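Local coordinates for putative lipoprotein LppA (Mycobacterium tuberculosis, PDB 2V7S) that is of unknown function but is probably a membrane-anchored lipoprotein of the cell envelope, confined to pathogenic mycobacteria, at residues R76-A79 against G83-W86; E129-A134 against A158-D163; T67-I72 against A143-T148. All blocks are in the same frame, centred on the assembly; numbering follows the deposited sequence.

Interaction 1 of 3, residues R76-A79 against G83-W86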
ATOM      1  N   ARG A  76      -5.471 -41.140  -3.695  1.00 20.59           N
ATOM      2  CA  ARG A  76      -4.241 -41.669  -4.274  1.00 21.94           C
ATOM      3  C   ARG A  76      -3.319 -42.175  -3.129  1.00 21.58           C
ATOM      4  O   ARG A  76      -2.680 -43.220  -3.243  1.00 20.72           O
ATOM      5  CB  ARG A  76      -3.539 -40.546  -5.068  1.00 21.54           C
ATOM      6  CG  ARG A  76      -4.177 -40.182  -6.470  1.00 22.91           C
ATOM      7  CD  ARG A  76      -3.214 -39.285  -7.243  1.00 23.68           C
ATOM      8  NE  ARG A  76      -2.034 -40.100  -7.541  1.00 25.70           N
ATOM      9  CZ  ARG A  76      -0.828 -39.656  -7.851  1.00 24.96           C
ATOM     10  NH1 ARG A  76       0.138 -40.538  -8.076  1.00 24.59           N
ATOM     11  NH2 ARG A  76      -0.581 -38.359  -7.937  1.00 25.26           N
ATOM     12  N   VAL A  77      -3.287 -41.436  -2.022  1.00 22.27           N
ATOM     13  CA  VAL A  77      -2.466 -41.851  -0.872  1.00 24.14           C
ATOM     14  C   VAL A  77      -2.982 -43.163  -0.308  1.00 25.16           C
ATOM     15  O   VAL A  77      -2.217 -44.104  -0.104  1.00 25.59           O
ATOM     16  CB  VAL A  77      -2.352 -40.759   0.231  1.00 23.66           C
ATOM     17  CG1 VAL A  77      -1.707 -41.352   1.489  1.00 23.82           C
ATOM     18  CG2 VAL A  77      -1.500 -39.604  -0.283  1.00 22.12           C
ATOM     19  N   SER A  78      -4.282 -43.224  -0.070  1.00 26.87           N
ATOM     20  CA  SER A  78      -4.933 -44.433   0.444  1.00 28.30           C
ATOM     21  C   SER A  78      -4.794 -45.616  -0.512  1.00 28.92           C
ATOM     22  O   SER A  78      -4.678 -46.767  -0.067  1.00 30.58           O
ATOM     23  CB  SER A  78      -6.401 -44.151   0.722  1.00 27.99           C
ATOM     24  OG  SER A  78      -6.510 -43.225   1.793  1.00 30.82           O
ATOM     25  N   ALA A  79      -4.780 -45.353  -1.816  1.00 28.40           N
ATOM     26  CA  ALA A  79      -4.627 -46.435  -2.788  1.00 28.99           C
ATOM     27  C   ALA A  79      -3.170 -46.913  -2.945  1.00 29.23           C
ATOM     28  O   ALA A  79      -2.914 -48.050  -3.357  1.00 29.51           O
ATOM     29  CB  ALA A  79      -5.233 -46.058  -4.114  1.00 29.56           C
ATOM     30  N   GLY A  83      -4.112 -50.508   3.579  1.00 29.23           N
ATOM     31  CA  GLY A  83      -4.918 -50.297   4.773  1.00 28.42           C
ATOM     32  C   GLY A  83      -5.075 -48.846   5.199  1.00 27.91           C
ATOM     33  O   GLY A  83      -5.723 -48.579   6.208  1.00 28.08           O
ATOM     34  N   GLN A  84      -4.492 -47.901   4.453  1.00 26.34           N
ATOM     35  CA  GLN A  84      -4.712 -46.489   4.790  1.00 25.64           C
ATOM     36  C   GLN A  84      -6.134 -46.041   4.418  1.00 24.67           C
ATOM     37  O   GLN A  84      -6.696 -46.457   3.403  1.00 23.98           O
ATOM     38  CB  GLN A  84      -3.627 -45.554   4.228  1.00 25.30           C
ATOM     39  CG  GLN A  84      -3.700 -44.055   4.703  1.00 25.61           C
ATOM     40  CD  GLN A  84      -3.477 -43.847   6.204  1.00 23.96           C
ATOM     41  OE1 GLN A  84      -2.378 -43.527   6.646  1.00 26.42           O
ATOM     42  NE2 GLN A  84      -4.530 -43.977   6.978  1.00 24.23           N
ATOM     43  N   THR A  85      -6.729 -45.246   5.294  1.00 22.93           N
ATOM     44  CA  THR A  85      -8.056 -44.688   5.075  1.00 22.07           C
ATOM     45  C   THR A  85      -8.016 -43.162   5.363  1.00 21.34           C
ATOM     46  O   THR A  85      -7.042 -42.645   5.924  1.00 19.41           O
ATOM     47  CB  THR A  85      -9.091 -45.343   6.028  1.00 22.87           C
ATOM     48  OG1 THR A  85      -8.704 -45.121   7.391  1.00 20.92           O
ATOM     49  CG2 THR A  85      -9.226 -46.867   5.773  1.00 21.25           C
ATOM     50  N   TRP A  86      -9.075 -42.462   4.992  1.00 20.58           N
ATOM     51  CA  TRP A  86      -9.170 -41.031   5.256  1.00 21.36           C
ATOM     52  C   TRP A  86     -10.616 -40.587   5.331  1.00 21.16           C
ATOM     53  O   TRP A  86     -11.523 -41.290   4.883  1.00 19.35           O
ATOM     54  CB  TRP A  86      -8.430 -40.210   4.191  1.00 20.74           C
ATOM     55  CG  TRP A  86      -9.080 -40.217   2.830  1.00 21.78           C
ATOM     56  CD1 TRP A  86      -8.941 -41.167   1.850  1.00 22.15           C
ATOM     57  CD2 TRP A  86      -9.984 -39.239   2.316  1.00 18.94           C
ATOM     58  NE1 TRP A  86      -9.697 -40.819   0.746  1.00 23.93           N
ATOM     59  CE2 TRP A  86     -10.358 -39.650   1.013  1.00 22.58           C
ATOM     60  CE3 TRP A  86     -10.511 -38.053   2.828  1.00 20.80           C
ATOM     61  CZ2 TRP A  86     -11.232 -38.899   0.194  1.00 22.02           C
ATOM     62  CZ3 TRP A  86     -11.399 -37.296   2.027  1.00 23.52           C
ATOM     63  CH2 TRP A  86     -11.730 -37.727   0.710  1.00 21.49           C
TER

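Interaction 2 of 3, residues E129-A134 against A158-D163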
ATOM      1  N   GLU A 129       8.698 -44.990   5.469  1.00 20.82           N
ATOM      2  CA  GLU A 129       8.595 -45.360   4.043  1.00 21.50           C
ATOM      3  C   GLU A 129       7.259 -44.928   3.424  1.00 21.19           C
ATOM      4  O   GLU A 129       7.217 -44.363   2.316  1.00 20.72           O
ATOM      5  CB  GLU A 129       8.789 -46.869   3.870  1.00 21.49           C
ATOM      6  CG  GLU A 129       9.421 -47.285   2.558  1.00 25.52           C
ATOM      7  N   ASP A 130       6.170 -45.202   4.121  1.00 20.78           N
ATOM      8  CA  ASP A 130       4.868 -44.812   3.621  1.00 21.34           C
ATOM      9  C   ASP A 130       4.722 -43.294   3.563  1.00 19.91           C
ATOM     10  O   ASP A 130       4.051 -42.765   2.683  1.00 19.78           O
ATOM     11  CB  ASP A 130       3.739 -45.503   4.396  1.00 21.75           C
ATOM     12  CG  ASP A 130       3.701 -47.023   4.136  1.00 25.03           C
ATOM     13  OD1 ASP A 130       4.200 -47.460   3.069  1.00 29.24           O
ATOM     14  OD2 ASP A 130       3.213 -47.784   4.997  1.00 25.99           O
ATOM     15  N   PHE A 131       5.352 -42.604   4.497  1.00 19.85           N
ATOM     16  CA  PHE A 131       5.314 -41.149   4.503  1.00 19.36           C
ATOM     17  C   PHE A 131       5.970 -40.559   3.242  1.00 19.76           C
ATOM     18  O   PHE A 131       5.416 -39.645   2.643  1.00 18.17           O
ATOM     19  CB  PHE A 131       5.923 -40.556   5.772  1.00 19.96           C
ATOM     20  CG  PHE A 131       5.597 -39.074   5.961  1.00 19.48           C
ATOM     21  CD1 PHE A 131       6.536 -38.101   5.656  1.00 20.06           C
ATOM     22  CD2 PHE A 131       4.341 -38.679   6.455  1.00 22.58           C
ATOM     23  CE1 PHE A 131       6.240 -36.729   5.812  1.00 21.49           C
ATOM     24  CE2 PHE A 131       4.028 -37.308   6.622  1.00 22.31           C
ATOM     25  CZ  PHE A 131       4.975 -36.338   6.304  1.00 21.79           C
ATOM     26  N   LYS A 132       7.122 -41.100   2.848  1.00 19.76           N
ATOM     27  CA  LYS A 132       7.794 -40.662   1.626  1.00 21.52           C
ATOM     28  C   LYS A 132       6.898 -40.909   0.420  1.00 20.47           C
ATOM     29  O   LYS A 132       6.825 -40.078  -0.474  1.00 21.00           O
ATOM     30  CB  LYS A 132       9.143 -41.372   1.419  1.00 21.70           C
ATOM     31  CG  LYS A 132      10.131 -41.290   2.582  1.00 24.19           C
ATOM     32  CD  LYS A 132      11.544 -41.779   2.147  1.00 25.39           C
ATOM     33  CE  LYS A 132      12.206 -42.736   3.173  1.00 31.70           C
ATOM     34  NZ  LYS A 132      13.069 -42.121   4.254  1.00 33.76           N
ATOM     35  N   ILE A 133       6.217 -42.052   0.383  1.00 20.40           N
ATOM     36  CA  ILE A 133       5.272 -42.308  -0.703  1.00 20.34           C
ATOM     37  C   ILE A 133       4.151 -41.264  -0.746  1.00 19.35           C
ATOM     38  O   ILE A 133       3.828 -40.688  -1.804  1.00 18.83           O
ATOM     39  CB  ILE A 133       4.720 -43.762  -0.662  1.00 20.68           C
ATOM     40  CG1 ILE A 133       5.801 -44.762  -1.084  1.00 21.17           C
ATOM     41  CG2 ILE A 133       3.467 -43.900  -1.558  1.00 22.24           C
ATOM     42  CD1 ILE A 133       5.674 -46.122  -0.409  1.00 23.98           C
ATOM     43  N   ALA A 134       3.545 -40.999   0.406  1.00 19.66           N
ATOM     44  CA  ALA A 134       2.432 -40.049   0.444  1.00 19.18           C
ATOM     45  C   ALA A 134       2.938 -38.646   0.067  1.00 19.78           C
ATOM     46  O   ALA A 134       2.242 -37.898  -0.638  1.00 20.39           O
ATOM     47  CB  ALA A 134       1.820 -40.032   1.824  1.00 18.91           C
ATOM     48  N   ALA A 158       8.562 -39.615  15.996  1.00 24.42           N
ATOM     49  CA  ALA A 158       7.890 -38.569  16.784  1.00 24.38           C
ATOM     50  C   ALA A 158       7.024 -37.604  15.960  1.00 24.42           C
ATOM     51  O   ALA A 158       5.944 -37.214  16.411  1.00 25.39           O
ATOM     52  CB  ALA A 158       8.901 -37.794  17.616  1.00 25.25           C
ATOM     53  N   LYS A 159       7.504 -37.225  14.771  1.00 22.33           N
ATOM     54  CA  LYS A 159       6.834 -36.273  13.928  1.00 22.01           C
ATOM     55  C   LYS A 159       7.318 -36.394  12.498  1.00 20.66           C
ATOM     56  O   LYS A 159       8.524 -36.587  12.243  1.00 19.86           O
ATOM     57  CB  LYS A 159       7.117 -34.851  14.412  1.00 22.70           C
ATOM     58  N   ARG A 160       6.385 -36.287  11.567  1.00 18.69           N
ATOM     59  CA  ARG A 160       6.731 -36.255  10.161  1.00 19.10           C
ATOM     60  C   ARG A 160       5.977 -35.109   9.527  1.00 19.71           C
ATOM     61  O   ARG A 160       4.760 -34.962   9.723  1.00 18.24           O
ATOM     62  CB  ARG A 160       6.420 -37.575   9.441  1.00 19.01           C
ATOM     63  CG  ARG A 160       6.802 -38.860  10.215  1.00 17.89           C
ATOM     64  CD  ARG A 160       6.522 -40.099   9.360  1.00 19.56           C
ATOM     65  NE  ARG A 160       6.659 -41.341  10.140  1.00 21.16           N
ATOM     66  CZ  ARG A 160       7.808 -41.914  10.505  1.00 21.68           C
ATOM     67  NH1 ARG A 160       8.976 -41.405  10.162  1.00 23.08           N
ATOM     68  NH2 ARG A 160       7.780 -43.019  11.223  1.00 24.38           N
ATOM     69  N   ASP A 161       6.714 -34.309   8.762  1.00 19.22           N
ATOM     70  CA  ASP A 161       6.183 -33.095   8.162  1.00 20.14           C
ATOM     71  C   ASP A 161       6.709 -33.033   6.738  1.00 19.58           C
ATOM     72  O   ASP A 161       7.903 -33.305   6.498  1.00 18.83           O
ATOM     73  CB  ASP A 161       6.695 -31.898   8.933  1.00 20.45           C
ATOM     74  CG  ASP A 161       6.017 -30.618   8.538  1.00 23.99           C
ATOM     75  OD1 ASP A 161       5.005 -30.653   7.801  1.00 28.26           O
ATOM     76  OD2 ASP A 161       6.489 -29.569   9.001  1.00 27.48           O
ATOM     77  N   TYR A 162       5.816 -32.721   5.815  1.00 18.68           N
ATOM     78  CA  TYR A 162       6.180 -32.450   4.444  1.00 20.47           C
ATOM     79  C   TYR A 162       5.387 -31.245   4.016  1.00 20.34           C
ATOM     80  O   TYR A 162       4.156 -31.264   4.035  1.00 19.69           O
ATOM     81  CB  TYR A 162       5.895 -33.642   3.501  1.00 21.17           C
ATOM     82  CG  TYR A 162       6.230 -33.295   2.068  1.00 22.42           C
ATOM     83  CD1 TYR A 162       5.225 -32.989   1.162  1.00 22.65           C
ATOM     84  CD2 TYR A 162       7.564 -33.225   1.635  1.00 22.68           C
ATOM     85  CE1 TYR A 162       5.512 -32.631  -0.150  1.00 24.01           C
ATOM     86  CE2 TYR A 162       7.865 -32.864   0.303  1.00 23.77           C
ATOM     87  CZ  TYR A 162       6.823 -32.582  -0.570  1.00 22.87           C
ATOM     88  OH  TYR A 162       7.045 -32.204  -1.871  1.00 26.20           O
ATOM     89  N   ASP A 163       6.086 -30.192   3.595  1.00 20.16           N
ATOM     90  CA  ASP A 163       5.376 -28.974   3.217  1.00 21.45           C
ATOM     91  C   ASP A 163       5.932 -28.540   1.849  1.00 21.53           C
ATOM     92  O   ASP A 163       7.148 -28.585   1.641  1.00 21.35           O
ATOM     93  CB  ASP A 163       5.625 -27.925   4.307  1.00 21.20           C
ATOM     94  CG  ASP A 163       4.793 -26.663   4.131  1.00 25.49           C
ATOM     95  OD1 ASP A 163       5.183 -25.806   3.320  1.00 26.20           O
ATOM     96  OD2 ASP A 163       3.764 -26.517   4.840  1.00 27.25           O
TER

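Interaction 3 of 3, residues T67-I72 against A143-T148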
ATOM      1  N   THR A  67     -10.666 -28.305  -2.352  1.00 20.28           N
ATOM      2  CA  THR A  67     -11.190 -29.464  -1.582  1.00 21.58           C
ATOM      3  C   THR A  67     -11.226 -30.722  -2.451  1.00 20.98           C
ATOM      4  O   THR A  67     -10.873 -31.821  -1.974  1.00 21.88           O
ATOM      5  CB  THR A  67     -12.560 -29.157  -0.960  1.00 21.90           C
ATOM      6  OG1 THR A  67     -12.381 -28.080  -0.043  1.00 22.54           O
ATOM      7  CG2 THR A  67     -13.151 -30.378  -0.221  1.00 23.98           C
ATOM      8  N   ALA A  68     -11.626 -30.567  -3.716  1.00 19.99           N
ATOM      9  CA  ALA A  68     -11.559 -31.693  -4.682  1.00 21.07           C
ATOM     10  C   ALA A  68     -10.118 -32.217  -4.820  1.00 21.07           C
ATOM     11  O   ALA A  68      -9.904 -33.410  -4.951  1.00 21.02           O
ATOM     12  CB  ALA A  68     -12.096 -31.288  -6.075  1.00 21.57           C
ATOM     13  N   THR A  69      -9.151 -31.319  -4.810  1.00 20.69           N
ATOM     14  CA  THR A  69      -7.741 -31.725  -4.940  1.00 21.40           C
ATOM     15  C   THR A  69      -7.297 -32.479  -3.696  1.00 20.84           C
ATOM     16  O   THR A  69      -6.554 -33.455  -3.791  1.00 20.93           O
ATOM     17  CB  THR A  69      -6.835 -30.507  -5.209  1.00 21.54           C
ATOM     18  OG1 THR A  69      -7.065 -30.101  -6.569  1.00 23.37           O
ATOM     19  CG2 THR A  69      -5.332 -30.871  -5.043  1.00 20.89           C
ATOM     20  N   ALA A  70      -7.746 -32.025  -2.529  1.00 20.41           N
ATOM     21  CA  ALA A  70      -7.425 -32.745  -1.290  1.00 21.21           C
ATOM     22  C   ALA A  70      -7.943 -34.173  -1.357  1.00 21.61           C
ATOM     23  O   ALA A  70      -7.220 -35.100  -0.932  1.00 20.54           O
ATOM     24  CB  ALA A  70      -8.015 -32.026  -0.036  1.00 20.62           C
ATOM     25  N   ARG A  71      -9.195 -34.337  -1.826  1.00 21.05           N
ATOM     26  CA  ARG A  71      -9.813 -35.669  -2.054  1.00 21.88           C
ATOM     27  C   ARG A  71      -8.922 -36.495  -2.991  1.00 21.21           C
ATOM     28  O   ARG A  71      -8.617 -37.646  -2.718  1.00 20.42           O
ATOM     29  CB  ARG A  71     -11.222 -35.542  -2.654  1.00 21.99           C
ATOM     30  CG  ARG A  71     -11.927 -36.910  -3.019  1.00 22.62           C
ATOM     31  CD  ARG A  71     -13.386 -36.721  -3.591  1.00 26.19           C
ATOM     32  NE  ARG A  71     -14.164 -35.759  -2.781  1.00 34.90           N
ATOM     33  CZ  ARG A  71     -14.555 -34.542  -3.193  1.00 40.27           C
ATOM     34  NH1 ARG A  71     -14.317 -34.130  -4.441  1.00 39.40           N
ATOM     35  NH2 ARG A  71     -15.222 -33.738  -2.365  1.00 41.91           N
ATOM     36  N   ILE A  72      -8.516 -35.898  -4.103  1.00 19.55           N
ATOM     37  CA  ILE A  72      -7.678 -36.611  -5.063  1.00 19.94           C
ATOM     38  C   ILE A  72      -6.398 -37.129  -4.404  1.00 20.21           C
ATOM     39  O   ILE A  72      -5.996 -38.295  -4.633  1.00 20.65           O
ATOM     40  CB  ILE A  72      -7.351 -35.723  -6.277  1.00 20.32           C
ATOM     41  CG1 ILE A  72      -8.602 -35.603  -7.161  1.00 21.21           C
ATOM     42  CG2 ILE A  72      -6.171 -36.307  -7.135  1.00 21.80           C
ATOM     43  CD1 ILE A  72      -8.512 -34.453  -8.165  1.00 24.35           C
ATOM     44  N   ALA A 143       2.514 -29.620  -7.579  1.00 20.58           N
ATOM     45  CA  ALA A 143       3.228 -29.061  -8.732  1.00 20.78           C
ATOM     46  C   ALA A 143       2.233 -28.539  -9.779  1.00 22.03           C
ATOM     47  O   ALA A 143       2.541 -27.586 -10.520  1.00 20.53           O
ATOM     48  CB  ALA A 143       4.181 -30.086  -9.356  1.00 21.27           C
ATOM     49  N   LYS A 144       1.039 -29.125  -9.820  1.00 21.83           N
ATOM     50  CA  LYS A 144       0.051 -28.742 -10.853  1.00 24.05           C
ATOM     51  C   LYS A 144      -0.458 -27.334 -10.564  1.00 23.39           C
ATOM     52  O   LYS A 144      -1.038 -26.690 -11.433  1.00 21.87           O
ATOM     53  CB  LYS A 144      -1.140 -29.709 -10.873  1.00 22.97           C
ATOM     54  CG  LYS A 144      -0.871 -31.141 -11.328  1.00 25.73           C
ATOM     55  CD  LYS A 144      -2.112 -31.999 -10.961  1.00 25.86           C
ATOM     56  CE  LYS A 144      -2.039 -33.443 -11.466  1.00 29.09           C
ATOM     57  NZ  LYS A 144      -3.258 -34.206 -11.060  1.00 25.62           N
ATOM     58  N   TYR A 145      -0.299 -26.902  -9.296  1.00 24.33           N
ATOM     59  CA  TYR A 145      -0.686 -25.572  -8.827  1.00 23.98           C
ATOM     60  C   TYR A 145       0.490 -24.547  -8.776  1.00 24.89           C
ATOM     61  O   TYR A 145       0.308 -23.391  -8.358  1.00 24.52           O
ATOM     62  CB  TYR A 145      -1.382 -25.683  -7.458  1.00 23.45           C
ATOM     63  CG  TYR A 145      -2.766 -26.284  -7.575  1.00 23.37           C
ATOM     64  CD1 TYR A 145      -2.948 -27.665  -7.519  1.00 23.00           C
ATOM     65  CD2 TYR A 145      -3.889 -25.468  -7.753  1.00 25.93           C
ATOM     66  CE1 TYR A 145      -4.201 -28.234  -7.656  1.00 24.60           C
ATOM     67  CE2 TYR A 145      -5.171 -26.017  -7.858  1.00 25.92           C
ATOM     68  CZ  TYR A 145      -5.314 -27.399  -7.806  1.00 24.84           C
ATOM     69  OH  TYR A 145      -6.545 -27.965  -7.939  1.00 24.55           O
ATOM     70  N   GLY A 146       1.676 -24.988  -9.213  1.00 25.00           N
ATOM     71  CA  GLY A 146       2.897 -24.192  -9.114  1.00 25.39           C
ATOM     72  C   GLY A 146       3.565 -24.170  -7.741  1.00 25.08           C
ATOM     73  O   GLY A 146       4.460 -23.363  -7.492  1.00 24.67           O
ATOM     74  N   ALA A 147       3.135 -25.060  -6.850  1.00 24.58           N
ATOM     75  CA  ALA A 147       3.778 -25.224  -5.567  1.00 23.47           C
ATOM     76  C   ALA A 147       4.891 -26.292  -5.661  1.00 23.37           C
ATOM     77  O   ALA A 147       4.612 -27.491  -5.768  1.00 22.67           O
ATOM     78  CB  ALA A 147       2.731 -25.556  -4.491  1.00 23.68           C
ATOM     79  N   THR A 148       6.149 -25.847  -5.664  1.00 23.13           N
ATOM     80  CA  THR A 148       7.283 -26.759  -5.854  1.00 24.40           C
ATOM     81  C   THR A 148       8.451 -26.542  -4.871  1.00 24.33           C
ATOM     82  O   THR A 148       9.490 -27.205  -4.967  1.00 24.68           O
ATOM     83  CB  THR A 148       7.823 -26.686  -7.326  1.00 25.02           C
ATOM     84  OG1 THR A 148       8.180 -25.337  -7.636  1.00 26.22           O
ATOM     85  CG2 THR A 148       6.727 -27.134  -8.337  1.00 24.71           C
TER

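Interaction 1 of 3, residues R76-A79 against G83-W86
The indole of Trp86 is met at its edge, not over a face, by Ser78: the hydroxyl OG lies close to the ring plane, 3.2 Å from CD1. Neither face is used in this contact; other parts of the fold pack around the ring, among them Val120 and Phe122 of the neighbouring strand 120-122, and Phe88, whose ring meets it edge-to-face. Trp86 carries its ring between its own backbone N and carbonyl carbon (chi1 70°), and this brings the CD1 edge round to the helix.

The setting is the end of helix 59-80, where the chain turns back through a short loop into the edge strand 86-88. Ser78 supplies most of the helix side of the contact. Its CB rests 3.5 Å from the carbonyl O of Gln84, and its OG stands 4.1 Å from Gln84 CG. Gln84 starts out toward the helix, but its chain bends at chi2 and carries the amide away, so what it offers Ser78 is its aliphatic stem and its backbone carbonyl.

No hydrogen bond joins the two segments; both polar groups find partners on helix 59-80 just before residues 76-79. Ser78 OG, held beside its own backbone N (chi1 -67°), bonds to Ala74 O, while Trp86 NE1 bonds to Asp75 OD1. With its hydrogen given to a main-chain carbonyl, OG can probably turn electron density toward the slightly positive C-H at CD1. Any attraction there is probably weak, and the indole's firmer polar tie to the helix is the one through Asp75.

Interaction 2 of 3, residues E129-A134 against A158-D163
Phe131 on helix 128-143 lays its ring against Arg160 and the adjoining backbone of strand 160-166, an instance of a helix packed on an antiparallel sheet. The helical segment runs nearly along the strand, their directions 14° apart and their axes 9.7 Å from each other at closest approach.

Phe131 buries the most surface. With CG anti to its backbone N (chi1 -166°), it reaches to the strand, where Arg160 CB sits over one face in a CH-pi contact, 3.5 Å from the ring centroid and only 4° off the normal. The Arg160 chain then extends from CG to NE back past the phenylalanine, the two side chains sliding by one another in opposite directions, until CD lies 3.7 Å from Phe131 CB. Its guanidinium, tilted from the ring plane, is held by NE bonding to Phe126 O, so the aliphatic stem does the packing while the polar end is served beyond the helix segment.

Tyr162, two residues along, adds its CB and turns its hydroxyl off to Glu150. At the far rim of the phenyl ring, Phe131 CZ comes within 3.7 Å of Tyr162 N, which lies at the ring edge, in plane.

Interaction 3 of 3, residues T67-I72 against A143-T148
Thr69 and Tyr145 meet through their hydroxyls, linking helix 59-80 to the Schellman motif that ends helix 128-143. The two backbones stay well apart, 10.1 Å between the CA atoms of Thr69 and Tyr145, so the long tyrosine does the bridging.

The polar part is a single hydrogen bond. Thr69 OG1 and Tyr145 OH are 2.6 Å apart, and either could be the donor. Thr69 OG1 approaches the phenol at its edge, near the ring plane, and the line from OG1 to OH is bent away from the CZ-OH bond, which suits a hydroxyl conjugated with its ring. The threonine holds OG1 beside its own backbone N (chi1 -74°), where it also has a weak hydrogen bond to Arg65 O one turn earlier. A side-chain bond across the fold is here joined to a weaker one along the helix.

Apolar contact is slight. The methyl CG2 of Thr69 comes 3.9 Å from Tyr145 CE1, the ring carbon on the side from which the hydroxyl arrives. Beyond the pair, Phe171 touches both Thr69 and Ala147, and the Tyr145 ring meets that of Tyr169 with planes at about 50°, so Phe171 and Tyr169 of strand 169-175 lie beside the bridging side chains.

The main-chain bonds belong to the turn that carries the tyrosine. Ala143 to Gly146 form a type I beta turn, and Gly146, at positive phi, takes the chain out of the helix with two bonds back into the last turn. Tyr145 sits immediately before that glycine, its carbonyl O bonded to Asn167 ND2, while Gly146 N bonds to Ala143 O at 3.0 Å.

Helix 59-80 serves both interaction 1 and interaction 3, whose centres lie about 17 Å apart and which touch where Trp86 CH2 meets Arg71 CG at 3.8 Å. Interaction 1 is nested inside the loop closed by interaction 3. Interactions 1 and 2 follow in series along the chain, with centres about 14 Å apart, and join helix to helix through Val77 CG1 and Ala134 CB, 3.8 Å apart. Interactions 2 and 3 do not touch: their nearest atoms are about 6 Å apart, though both draw on helix 128-143 and its end. The function is unknown, so no active site can be related to them; separate glycerols, probably from crystallisation, bond to Thr85 OG1 and to Glu129 N.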